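Local coordinates for chintase (PDB 5YUQ), which hydrolyses the beta-1,4 linkages of chitin as a family 18 glycoside hydrolase with a tunnel-shaped active site, at residues W19-D23 / N363-R369; G114-N118 / A271-P275; V149-F154 / A214-W218; N184-N190 / T204-P208; T241-I245 / Y314-F318. All blocks are in the same frame, centred on the assembly; numbering follows the deposited sequence.

Overall arrangement
The chain is a family 18 TIM barrel with an added small domain between strand 228-240 and helix 329-341. Interaction 1 lies at the end where the barrel strands begin, and interaction 2 is on the other side of the chain's centre, about 35 Å away between centres. Interactions 2 and 4 join loops that follow barrel strands; interaction 3 packs such a loop, after strand 144-149, on helix 211-220. Family 18 enzymes hold their active site at this end; strand 101-105 carries most of the acidic motif, here DGLNLDWE. Interaction 4 comes within about 7 Å of interactions 2 and 3 at nearest atoms. Interaction 5, in the added domain, is about 16 Å from interaction 4 between centres.

Interaction 1: W19-D23 / N363-R369; sequences WDKLD and NALQDIR
The segment 19-23 opens with a 3-10 segment at Trp19 and Asp20 and then extends at Leu22. The segment 363-369 forms a type I turn from Asn363 to Gln366, then a 3-10 segment over 366-368. Lys21 and Gln366 are the nearest pair, with CA atoms 6.9 Å apart. The salt bridge joins Arg369 to Asp23: Arg369 NH2 lies 3.0 Å from Asp23 OD1, and Arg369 NE donates to Asp23 OD2 at 3.1 Å. This two-pronged, side-on pairing has Arg369 chi1 at 27°, off the usual wells, and chi2 t. Hydrogen bonds to backbone oxygens follow. Arg369 NH1 reaches Asp20 O at 2.9 Å, and Gln366 NE2 reaches Lys21 O at 2.8 Å. Gln366, with chi1 and chi2 both m, also takes Arg369 NH1 on its OE1 at 3.0 Å. One side-chain bond stands apart: the long arm of Lys21 brings NZ to Asn363 OD1 at 2.8 Å. A water bridges Asp20 O (3.1 Å) and Arg369 NH2 (2.8 Å). The contact is polar and ties the C-terminal tail to a loop of the TIM barrel. It sits where strands 4-9 and 24-32 begin: Asp23 pairs with Leu4, and Leu365 and Ile368 pack against Leu4 and helix 329-341.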
# COMPACT_ATOMS: atom_id res chain seq x y z
N TRP A 19 -11.98 -15.50 6.06
CA TRP A 19 -10.95 -16.41 5.56
C TRP A 19 -11.28 -17.02 4.20
O TRP A 19 -10.38 -17.22 3.38
CB TRP A 19 -10.72 -17.54 6.57
CG TRP A 19 -10.22 -17.06 7.89
CD1 TRP A 19 -10.91 -16.99 9.06
CD2 TRP A 19 -8.90 -16.58 8.18
NE1 TRP A 19 -10.10 -16.50 10.06
CE2 TRP A 19 -8.86 -16.24 9.54
CE3 TRP A 19 -7.74 -16.41 7.41
CZ2 TRP A 19 -7.72 -15.74 10.15
CZ3 TRP A 19 -6.61 -15.92 8.02
CH2 TRP A 19 -6.60 -15.59 9.37
N ASP A 20 -12.55 -17.31 3.94
CA ASP A 20 -12.90 -17.98 2.69
C ASP A 20 -12.84 -17.04 1.49
O ASP A 20 -12.95 -17.49 0.35
CB ASP A 20 -14.28 -18.65 2.81
CG ASP A 20 -14.26 -19.84 3.75
OD1 ASP A 20 -13.34 -20.68 3.61
OD2 ASP A 20 -15.14 -19.93 4.62
N LYS A 21 -12.64 -15.76 1.75
CA LYS A 21 -12.60 -14.76 0.68
C LYS A 21 -11.19 -14.24 0.39
O LYS A 21 -11.01 -13.25 -0.33
CB LYS A 21 -13.55 -13.60 1.01
CG LYS A 21 -15.02 -14.04 1.11
CD LYS A 21 -15.90 -12.90 1.61
CE LYS A 21 -17.37 -13.31 1.75
NZ LYS A 21 -17.99 -13.56 0.42
N LEU A 22 -10.17 -14.92 0.93
CA LEU A 22 -8.79 -14.48 0.73
C LEU A 22 -7.84 -15.66 0.79
O LEU A 22 -8.20 -16.73 1.28
CB LEU A 22 -8.40 -13.42 1.77
CG LEU A 22 -8.57 -13.77 3.26
CD1 LEU A 22 -7.35 -14.50 3.81
CD2 LEU A 22 -8.85 -12.52 4.06
N ASP A 23 -6.63 -15.45 0.30
CA ASP A 23 -5.64 -16.53 0.24
C ASP A 23 -4.47 -16.31 1.18
O ASP A 23 -3.80 -17.26 1.57
CB ASP A 23 -5.10 -16.64 -1.19
CG ASP A 23 -6.19 -16.86 -2.20
OD1 ASP A 23 -6.82 -17.93 -2.15
OD2 ASP A 23 -6.40 -15.97 -3.05
N ASN A 363 -15.70 -8.69 -1.50
CA ASN A 363 -16.47 -9.41 -2.51
C ASN A 363 -16.14 -8.93 -3.91
O ASN A 363 -16.10 -9.71 -4.85
CB ASN A 363 -17.97 -9.27 -2.25
CG ASN A 363 -18.42 -10.09 -1.07
OD1 ASN A 363 -17.69 -10.96 -0.60
ND2 ASN A 363 -19.63 -9.83 -0.59
N ALA A 364 -15.90 -7.63 -4.05
CA ALA A 364 -15.56 -7.04 -5.35
C ALA A 364 -14.24 -7.54 -5.91
O ALA A 364 -13.94 -7.36 -7.09
CB ALA A 364 -15.54 -5.51 -5.24
N LEU A 365 -13.43 -8.16 -5.06
CA LEU A 365 -12.13 -8.64 -5.50
C LEU A 365 -12.13 -10.11 -5.89
O LEU A 365 -11.14 -10.60 -6.40
CB LEU A 365 -11.07 -8.41 -4.41
CG LEU A 365 -10.82 -6.95 -4.01
CD1 LEU A 365 -9.72 -6.86 -2.95
CD2 LEU A 365 -10.47 -6.13 -5.24
N GLN A 366 -13.24 -10.82 -5.66
CA GLN A 366 -13.20 -12.28 -5.77
C GLN A 366 -12.84 -12.83 -7.14
O GLN A 366 -12.31 -13.93 -7.22
CB GLN A 366 -14.50 -12.90 -5.24
CG GLN A 366 -14.71 -12.63 -3.77
CD GLN A 366 -13.56 -13.15 -2.93
OE1 GLN A 366 -13.28 -14.35 -2.92
NE2 GLN A 366 -12.89 -12.25 -2.21
N ASP A 367 -13.09 -12.09 -8.21
CA ASP A 367 -12.78 -12.61 -9.54
C ASP A 367 -11.29 -12.87 -9.75
O ASP A 367 -10.92 -13.56 -10.69
CB ASP A 367 -13.33 -11.71 -10.65
CG ASP A 367 -14.83 -11.80 -10.78
OD1 ASP A 367 -15.43 -12.74 -10.23
OD2 ASP A 367 -15.42 -10.92 -11.45
N ILE A 368 -10.44 -12.31 -8.90
CA ILE A 368 -9.00 -12.54 -9.03
C ILE A 368 -8.64 -13.96 -8.62
O ILE A 368 -7.62 -14.49 -9.05
CB ILE A 368 -8.17 -11.52 -8.20
CG1 ILE A 368 -6.72 -11.46 -8.69
CG2 ILE A 368 -8.18 -11.89 -6.73
CD1 ILE A 368 -6.57 -10.86 -10.08
N ARG A 369 -9.48 -14.60 -7.80
CA ARG A 369 -9.12 -15.93 -7.30
C ARG A 369 -9.84 -17.06 -8.02
O ARG A 369 -10.21 -18.07 -7.41
CB ARG A 369 -9.26 -16.05 -5.78
CG ARG A 369 -10.28 -15.15 -5.15
CD ARG A 369 -9.96 -14.94 -3.67
NE ARG A 369 -9.51 -16.17 -3.02
CZ ARG A 369 -10.27 -16.93 -2.24
NH1 ARG A 369 -11.53 -16.59 -2.01
NH2 ARG A 369 -9.77 -18.03 -1.69
O HOH W 1 -11.04 -19.94 -0.03

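Interaction 2: G114-N118 / A271-P275; sequences GVACN and ADPCP
This is a disulfide contact at the surface, joining the loop after strand 101-105 to the long loop after strand 228-240. Cys117 SG and Cys274 SG are 2.0 Å apart, with chi3 at -90°, a left-handed bridge; chi1 is p at Cys117 and m at Cys274. The two segments run in parallel register. CA atoms are 6.5 Å apart for Val115 and Asp272, and 5.9 Å for Cys117 and Cys274. Residues 115-118 form a type I turn, with Asn118 N bonded to Val115 O at 3.1 Å. Pro273 centres an inverse gamma turn, with Cys274 N 2.8 Å from Asp272 O. Val115, chi1 t, fills the gap beside the bridge: its CG1 is 3.5 Å from Cys274 SG, and its CG2 is 4.1 Å from Pro273 CD. A water links Ala116 N (2.9 Å) to Asp272 OD2 (2.7 Å), while Asp272 OD1 accepts from Trp67. Such a cross-link between two loops above the strand ends of a TIM barrel is consistent with the tunnel-shaped active site of this chitinase.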
# COMPACT_ATOMS: atom_id res chain seq x y z
N GLY A 114 8.92 9.54 1.49
CA GLY A 114 8.76 8.63 2.59
C GLY A 114 9.07 9.53 3.82
O GLY A 114 9.29 10.70 3.67
N VAL A 115 9.09 9.01 5.01
CA VAL A 115 9.39 9.80 6.20
C VAL A 115 10.69 10.57 5.99
O VAL A 115 11.71 10.01 5.58
CB VAL A 115 9.42 8.91 7.46
CG1 VAL A 115 10.09 9.63 8.61
CG2 VAL A 115 8.01 8.50 7.84
N ALA A 116 10.64 11.88 6.24
CA ALA A 116 11.72 12.78 5.84
C ALA A 116 13.10 12.41 6.39
O ALA A 116 14.12 12.58 5.71
CB ALA A 116 11.37 14.21 6.22
N CYS A 117 13.13 11.92 7.62
CA CYS A 117 14.40 11.64 8.29
C CYS A 117 14.82 10.17 8.18
O CYS A 117 15.75 9.73 8.88
CB CYS A 117 14.34 12.09 9.75
SG CYS A 117 13.14 11.18 10.74
N ASN A 118 14.15 9.42 7.32
CA ASN A 118 14.62 8.07 6.99
C ASN A 118 16.09 8.06 6.60
O ASN A 118 16.56 8.98 5.92
CB ASN A 118 13.82 7.49 5.81
CG ASN A 118 12.48 6.93 6.23
OD1 ASN A 118 12.16 6.83 7.41
ND2 ASN A 118 11.69 6.54 5.24
N ALA A 271 2.19 12.64 13.95
CA ALA A 271 3.46 13.14 13.45
C ALA A 271 4.39 12.00 13.08
O ALA A 271 4.43 10.97 13.76
CB ALA A 271 4.11 14.07 14.46
N ASP A 272 5.14 12.20 12.00
CA ASP A 272 6.17 11.26 11.60
C ASP A 272 7.25 11.16 12.68
O ASP A 272 7.44 12.10 13.46
CB ASP A 272 6.77 11.69 10.26
CG ASP A 272 5.88 11.36 9.09
OD1 ASP A 272 4.93 10.58 9.26
OD2 ASP A 272 6.13 11.87 7.98
N PRO A 273 7.96 10.02 12.73
CA PRO A 273 8.99 9.82 13.76
C PRO A 273 10.29 10.57 13.47
O PRO A 273 11.34 9.95 13.28
CB PRO A 273 9.22 8.30 13.73
CG PRO A 273 8.89 7.92 12.31
CD PRO A 273 7.75 8.81 11.92
N CYS A 274 10.20 11.89 13.45
CA CYS A 274 11.36 12.76 13.28
C CYS A 274 11.31 13.86 14.31
O CYS A 274 10.23 14.26 14.74
CB CYS A 274 11.37 13.39 11.89
SG CYS A 274 11.37 12.18 10.55
N PRO A 275 12.48 14.37 14.70
CA PRO A 275 12.54 15.53 15.59
C PRO A 275 11.72 16.72 15.07
O PRO A 275 11.83 17.08 13.90
CB PRO A 275 14.03 15.89 15.59
CG PRO A 275 14.72 14.57 15.37
CD PRO A 275 13.82 13.80 14.43
O HOH W 2 8.39 13.24 7.41

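Interaction 3: V149-F154 / A214-W218; sequences VPTAPF and AVKAW
Trp218 lays the face of its indole against Pro153, whose CA lies 3.6 Å from the centroid of the six-membered ring, a CH-pi contact. Segment 149-154 leaves strand 144-149 as an irregular loop; 214-218 is helical, with Trp218 N bonded to Ala214 O at 2.9 Å. With chi1 m (-77°) and chi2 near 90°, the indole reaches from the helix into the bend of segment 149-154. Its NE1 donates to Pro150 O at 2.9 Å. Its far edge meets the face of Phe154, a T-shaped pair with centroids 5.2 Å apart and planes at 90°. Val149 CB touches Trp218 CZ2 at 3.4 Å. Ala214 CA is 3.2 Å from Thr151 O, a CA-H...O contact, and Ala217 CB is 3.9 Å from Pro153 CD. CA atoms are 4.6 Å apart for Thr151 and Ala214, and 5.8 Å for Pro153 and Trp218. Trp218 and Ala214 also touch Ile178 of strand 175-178. This packs helix 211-220 on the loop after strand 144-149, as in a TIM barrel.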
# COMPACT_ATOMS: atom_id res chain seq x y z
N VAL A 149 5.83 -2.24 -2.89
CA VAL A 149 6.65 -1.34 -3.69
C VAL A 149 5.89 -0.10 -4.16
O VAL A 149 4.66 -0.11 -4.26
CB VAL A 149 7.20 -2.08 -4.92
CG1 VAL A 149 7.90 -3.36 -4.51
CG2 VAL A 149 6.08 -2.41 -5.90
N PRO A 150 6.62 1.00 -4.43
CA PRO A 150 5.99 2.21 -4.97
C PRO A 150 5.59 2.04 -6.43
O PRO A 150 5.79 0.98 -7.02
CB PRO A 150 7.09 3.27 -4.83
CG PRO A 150 8.38 2.48 -4.86
CD PRO A 150 8.06 1.18 -4.17
N THR A 151 5.03 3.09 -7.02
CA THR A 151 4.45 3.01 -8.36
C THR A 151 5.50 3.08 -9.48
O THR A 151 5.15 3.03 -10.66
CB THR A 151 3.39 4.10 -8.55
OG1 THR A 151 3.92 5.35 -8.06
CG2 THR A 151 2.13 3.76 -7.76
N ALA A 152 6.76 3.19 -9.11
CA ALA A 152 7.85 3.08 -10.07
C ALA A 152 8.95 2.24 -9.45
O ALA A 152 9.08 2.21 -8.22
CB ALA A 152 8.38 4.46 -10.45
N PRO A 153 9.74 1.59 -10.30
CA PRO A 153 10.82 0.76 -9.76
C PRO A 153 11.74 1.43 -8.75
O PRO A 153 11.96 2.60 -8.85
CB PRO A 153 11.60 0.31 -11.02
CG PRO A 153 10.61 0.32 -12.08
CD PRO A 153 9.55 1.41 -11.72
N PHE A 154 12.31 0.65 -7.85
CA PHE A 154 13.17 1.17 -6.79
C PHE A 154 14.24 2.12 -7.31
O PHE A 154 14.81 1.92 -8.39
CB PHE A 154 13.89 0.02 -6.10
CG PHE A 154 12.98 -0.95 -5.40
CD1 PHE A 154 12.03 -0.50 -4.49
CD2 PHE A 154 13.09 -2.31 -5.64
CE1 PHE A 154 11.20 -1.40 -3.84
CE2 PHE A 154 12.27 -3.22 -4.99
CZ PHE A 154 11.33 -2.76 -4.09
N ALA A 214 2.05 2.15 -13.33
CA ALA A 214 2.95 1.46 -12.41
C ALA A 214 3.27 0.05 -12.90
O ALA A 214 4.43 -0.37 -12.91
CB ALA A 214 2.33 1.41 -11.01
N VAL A 215 2.23 -0.69 -13.28
CA VAL A 215 2.41 -2.05 -13.78
C VAL A 215 3.31 -2.01 -15.01
O VAL A 215 4.26 -2.80 -15.11
CB VAL A 215 1.05 -2.70 -14.11
CG1 VAL A 215 1.23 -3.90 -15.01
CG2 VAL A 215 0.34 -3.08 -12.83
N LYS A 216 3.05 -1.08 -15.92
CA LYS A 216 3.87 -0.99 -17.13
C LYS A 216 5.31 -0.65 -16.79
O LYS A 216 6.23 -1.20 -17.40
CB LYS A 216 3.31 0.03 -18.12
CG LYS A 216 1.94 -0.31 -18.68
CD LYS A 216 1.88 -1.71 -19.24
CE LYS A 216 0.49 -2.03 -19.76
NZ LYS A 216 -0.02 -0.94 -20.64
N ALA A 217 5.51 0.24 -15.83
CA ALA A 217 6.86 0.64 -15.45
C ALA A 217 7.63 -0.52 -14.84
O ALA A 217 8.81 -0.72 -15.14
CB ALA A 217 6.83 1.82 -14.49
N TRP A 218 6.97 -1.31 -13.99
CA TRP A 218 7.63 -2.44 -13.33
C TRP A 218 7.93 -3.58 -14.32
O TRP A 218 8.96 -4.22 -14.21
CB TRP A 218 6.93 -2.90 -12.07
CG TRP A 218 7.15 -2.07 -10.88
CD1 TRP A 218 6.36 -0.97 -10.46
CD2 TRP A 218 8.13 -2.23 -9.86
NE1 TRP A 218 6.82 -0.50 -9.29
CE2 TRP A 218 7.91 -1.23 -8.89
CE3 TRP A 218 9.19 -3.10 -9.67
CZ2 TRP A 218 8.68 -1.12 -7.79
CZ3 TRP A 218 9.93 -2.99 -8.60
CH2 TRP A 218 9.69 -2.01 -7.63

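Interaction 4: N184-N190 / T204-P208; sequences NGIRDKN and TGVEP
Two parts of one long loop, 184-190 and 204-208, run past each other in antiparallel order. CA atoms are 6.0 Å apart for Asn184 and Glu207, 5.3 Å for Asp188 and Val206, and 4.9 Å for Lys189 and Gly205. Neither part is a regular strand. Asn190, chi1 m, makes two bonds: its N donates to Gly205 O at 3.0 Å, and its ND2 donates to Thr204 O at 2.9 Å. Gly205 has positive phi (81°), and a CB there would clash with Asn190 ND2. At the other end, Asn184 OD1 accepts from Glu207 N at 2.8 Å. Asn184 ND2 donates to the backbone of Ala193 and to a water at 3.1 Å, and that water donates to Glu207 O at 2.6 Å. This loop links strand 175-178 to helix 211-220 in the TIM barrel, so the contact folds it back on itself beyond the strand ends. Residues 185-188 form a type I turn, with Asp188 N bonded to Gly185 O at 3.0 Å. Asp188 OD2 takes Gly185 N at 3.2 Å, closing the turn from its side chain. Asp188 OD1 lies 2.6 Å from Glu207 OE2. Lys189 sends its amine elsewhere, to Gln257. Val206 adds an apolar touch, its CG1 4.2 Å from Asn190 CB.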
# COMPACT_ATOMS: atom_id res chain seq x y z
N ASN A 184 -2.35 10.68 -5.36
CA ASN A 184 -2.43 12.13 -5.36
C ASN A 184 -2.75 12.68 -3.98
O ASN A 184 -3.31 11.99 -3.13
CB ASN A 184 -3.45 12.59 -6.39
CG ASN A 184 -3.03 12.25 -7.79
OD1 ASN A 184 -2.11 12.85 -8.32
ND2 ASN A 184 -3.69 11.27 -8.39
N GLY A 185 -2.36 13.93 -3.76
CA GLY A 185 -2.64 14.59 -2.50
C GLY A 185 -2.24 16.04 -2.52
O GLY A 185 -2.22 16.68 -3.57
N ILE A 186 -1.97 16.60 -1.34
CA ILE A 186 -1.62 18.04 -1.27
C ILE A 186 -0.36 18.48 -1.98
O ILE A 186 -0.17 19.65 -2.15
CB ILE A 186 -1.52 18.60 0.15
CG1 ILE A 186 -0.43 17.90 0.97
CG2 ILE A 186 -2.83 18.50 0.84
CD1 ILE A 186 -0.13 18.66 2.23
N ARG A 187 0.48 17.54 -2.37
CA ARG A 187 1.69 17.91 -3.10
C ARG A 187 1.34 18.26 -4.55
O ARG A 187 2.19 18.73 -5.30
CB ARG A 187 2.74 16.80 -3.04
CG ARG A 187 3.59 16.81 -1.77
CD ARG A 187 4.30 15.48 -1.53
NE ARG A 187 3.69 14.72 -0.44
CZ ARG A 187 3.47 13.41 -0.45
NH1 ARG A 187 3.81 12.69 -1.51
NH2 ARG A 187 2.91 12.82 0.60
N ASP A 188 0.09 18.05 -4.91
CA ASP A 188 -0.39 18.34 -6.26
C ASP A 188 -1.30 19.56 -6.30
O ASP A 188 -2.06 19.81 -5.36
CB ASP A 188 -1.14 17.13 -6.80
CG ASP A 188 -0.27 15.92 -6.89
OD1 ASP A 188 0.61 15.92 -7.77
OD2 ASP A 188 -0.43 14.99 -6.07
N LYS A 189 -1.23 20.30 -7.40
CA LYS A 189 -2.05 21.50 -7.60
C LYS A 189 -3.55 21.21 -7.73
O LYS A 189 -4.38 21.99 -7.26
CB LYS A 189 -1.56 22.26 -8.83
CG LYS A 189 -0.24 23.00 -8.64
CD LYS A 189 -0.46 24.43 -8.18
CE LYS A 189 0.86 25.16 -7.94
NZ LYS A 189 1.58 24.62 -6.74
N ASN A 190 -3.88 20.09 -8.36
CA ASN A 190 -5.27 19.69 -8.58
C ASN A 190 -5.59 18.43 -7.81
O ASN A 190 -4.70 17.64 -7.48
CB ASN A 190 -5.53 19.44 -10.07
CG ASN A 190 -5.44 20.69 -10.90
OD1 ASN A 190 -5.91 21.75 -10.49
ND2 ASN A 190 -4.85 20.58 -12.09
N THR A 204 -3.16 17.82 -16.18
CA THR A 204 -2.00 18.37 -15.49
C THR A 204 -2.31 18.60 -14.02
O THR A 204 -3.47 18.55 -13.61
CB THR A 204 -1.54 19.70 -16.12
OG1 THR A 204 -2.65 20.60 -16.21
CG2 THR A 204 -0.97 19.46 -17.51
N GLY A 205 -1.27 18.83 -13.23
CA GLY A 205 -1.45 19.17 -11.83
C GLY A 205 -1.69 17.99 -10.92
O GLY A 205 -2.09 18.15 -9.77
N VAL A 206 -1.45 16.78 -11.44
CA VAL A 206 -1.57 15.57 -10.63
C VAL A 206 -0.33 14.72 -10.89
O VAL A 206 0.46 15.02 -11.79
CB VAL A 206 -2.83 14.75 -10.98
CG1 VAL A 206 -4.10 15.59 -10.76
CG2 VAL A 206 -2.77 14.24 -12.40
N GLU A 207 -0.15 13.66 -10.10
CA GLU A 207 0.97 12.75 -10.32
C GLU A 207 0.73 11.96 -11.59
O GLU A 207 -0.36 11.45 -11.82
CB GLU A 207 1.12 11.80 -9.14
CG GLU A 207 1.45 12.51 -7.83
CD GLU A 207 2.74 13.28 -7.89
OE1 GLU A 207 3.77 12.71 -8.31
OE2 GLU A 207 2.75 14.47 -7.51
N PRO A 208 1.77 11.83 -12.43
CA PRO A 208 1.63 11.15 -13.71
C PRO A 208 1.77 9.63 -13.58
O PRO A 208 2.62 9.02 -14.25
CB PRO A 208 2.80 11.73 -14.52
CG PRO A 208 3.85 11.93 -13.49
CD PRO A 208 3.11 12.40 -12.25
O HOH W 3 -2.57 10.22 -11.10

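Interaction 5: T241-I245 / Y314-F318; sequences TLEPI and YAYSF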
# COMPACT_ATOMS: atom_id res chain seq x y z
N THR A 241 -11.20 21.46 -2.08
CA THR A 241 -11.17 22.19 -3.34
C THR A 241 -11.24 23.69 -3.09
O THR A 241 -11.82 24.14 -2.09
CB THR A 241 -12.30 21.77 -4.29
OG1 THR A 241 -13.56 22.21 -3.77
CG2 THR A 241 -12.33 20.25 -4.42
N LEU A 242 -10.64 24.47 -3.98
CA LEU A 242 -10.65 25.93 -3.84
C LEU A 242 -11.98 26.51 -4.28
O LEU A 242 -12.40 27.54 -3.78
CB LEU A 242 -9.51 26.56 -4.64
CG LEU A 242 -8.11 26.14 -4.24
CD1 LEU A 242 -7.06 26.90 -5.06
CD2 LEU A 242 -7.91 26.37 -2.75
N GLU A 243 -12.62 25.84 -5.23
CA GLU A 243 -13.96 26.22 -5.71
C GLU A 243 -14.81 24.96 -5.75
O GLU A 243 -14.29 23.86 -5.69
CB GLU A 243 -13.87 26.83 -7.12
CG GLU A 243 -13.10 28.13 -7.21
CD GLU A 243 -13.79 29.27 -6.51
OE1 GLU A 243 -15.03 29.24 -6.41
OE2 GLU A 243 -13.09 30.21 -6.07
N PRO A 244 -16.14 25.12 -5.84
CA PRO A 244 -16.98 23.92 -5.82
C PRO A 244 -16.79 23.02 -7.04
O PRO A 244 -16.44 23.49 -8.13
CB PRO A 244 -18.40 24.49 -5.81
CG PRO A 244 -18.23 25.86 -5.16
CD PRO A 244 -16.92 26.36 -5.67
N ILE A 245 -17.00 21.72 -6.84
CA ILE A 245 -17.10 20.79 -7.95
C ILE A 245 -18.55 20.77 -8.40
O ILE A 245 -19.47 20.83 -7.58
CB ILE A 245 -16.61 19.39 -7.55
CG1 ILE A 245 -15.07 19.37 -7.56
CG2 ILE A 245 -17.18 18.31 -8.47
CD1 ILE A 245 -14.48 18.04 -7.15
N TYR A 314 -15.92 9.61 -7.30
CA TYR A 314 -15.54 10.69 -6.42
C TYR A 314 -16.79 11.42 -6.01
O TYR A 314 -17.84 11.26 -6.64
CB TYR A 314 -14.52 11.64 -7.08
CG TYR A 314 -15.02 12.38 -8.29
CD1 TYR A 314 -15.03 11.79 -9.55
CD2 TYR A 314 -15.45 13.69 -8.19
CE1 TYR A 314 -15.46 12.48 -10.66
CE2 TYR A 314 -15.89 14.39 -9.29
CZ TYR A 314 -15.90 13.78 -10.52
OH TYR A 314 -16.34 14.47 -11.62
N ALA A 315 -16.70 12.18 -4.93
CA ALA A 315 -17.88 12.85 -4.41
C ALA A 315 -17.50 14.22 -3.90
O ALA A 315 -16.38 14.43 -3.43
CB ALA A 315 -18.53 12.02 -3.31
N TYR A 316 -18.42 15.17 -4.00
CA TYR A 316 -18.15 16.51 -3.52
C TYR A 316 -19.12 16.88 -2.41
O TYR A 316 -20.33 16.67 -2.53
CB TYR A 316 -18.24 17.52 -4.66
CG TYR A 316 -17.97 18.93 -4.19
CD1 TYR A 316 -16.69 19.33 -3.82
CD2 TYR A 316 -18.99 19.87 -4.11
CE1 TYR A 316 -16.44 20.62 -3.38
CE2 TYR A 316 -18.74 21.15 -3.67
CZ TYR A 316 -17.47 21.52 -3.31
OH TYR A 316 -17.24 22.81 -2.87
N SER A 317 -18.58 17.43 -1.33
CA SER A 317 -19.40 17.96 -0.25
C SER A 317 -19.23 19.47 -0.22
O SER A 317 -18.15 19.97 0.09
CB SER A 317 -18.96 17.38 1.09
OG SER A 317 -19.61 18.07 2.16
N PHE A 318 -20.31 20.20 -0.51
CA PHE A 318 -20.25 21.65 -0.52
C PHE A 318 -19.85 22.12 0.88
O PHE A 318 -19.07 23.06 1.04
CB PHE A 318 -21.59 22.25 -0.96
CG PHE A 318 -21.52 23.72 -1.21
CD1 PHE A 318 -21.19 24.22 -2.46
CD2 PHE A 318 -21.77 24.62 -0.18
CE1 PHE A 318 -21.12 25.58 -2.69
CE2 PHE A 318 -21.69 25.98 -0.39
CZ PHE A 318 -21.37 26.47 -1.65
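The contact belongs to the small alpha+beta insertion domain of the TIM barrel, between strand 228-240 and helix 329-341. The loop 241-245 lies over one face of the sheet at strand 312-317, from which Tyr314 and Tyr316 both send their CA-to-CB bonds toward it. The ring of Tyr316 is the main bump. It enters the hollow formed by Thr241, Pro244 and Ile245, with the backbone of 244-245 over one face and Thr241 OG1 at the ring edge. Ile245 CB packs over that same ring, 4.0 Å from its centroid, a CH-pi contact. Ile245 also fills the space between the two tyrosines, with CG2 4.2 Å from Tyr314 CE2. Outward, Pro244 CG meets Phe318 CE1 at 3.8 Å. No hydrogen bond crosses between the two segments, so the fit rests on shape. Behind it, Tyr316 OH bonds to Ser321 OG, and so does Thr241 OG1. Within its own loop, Thr241 OG1 donates to Glu243 O at 2.6 Å.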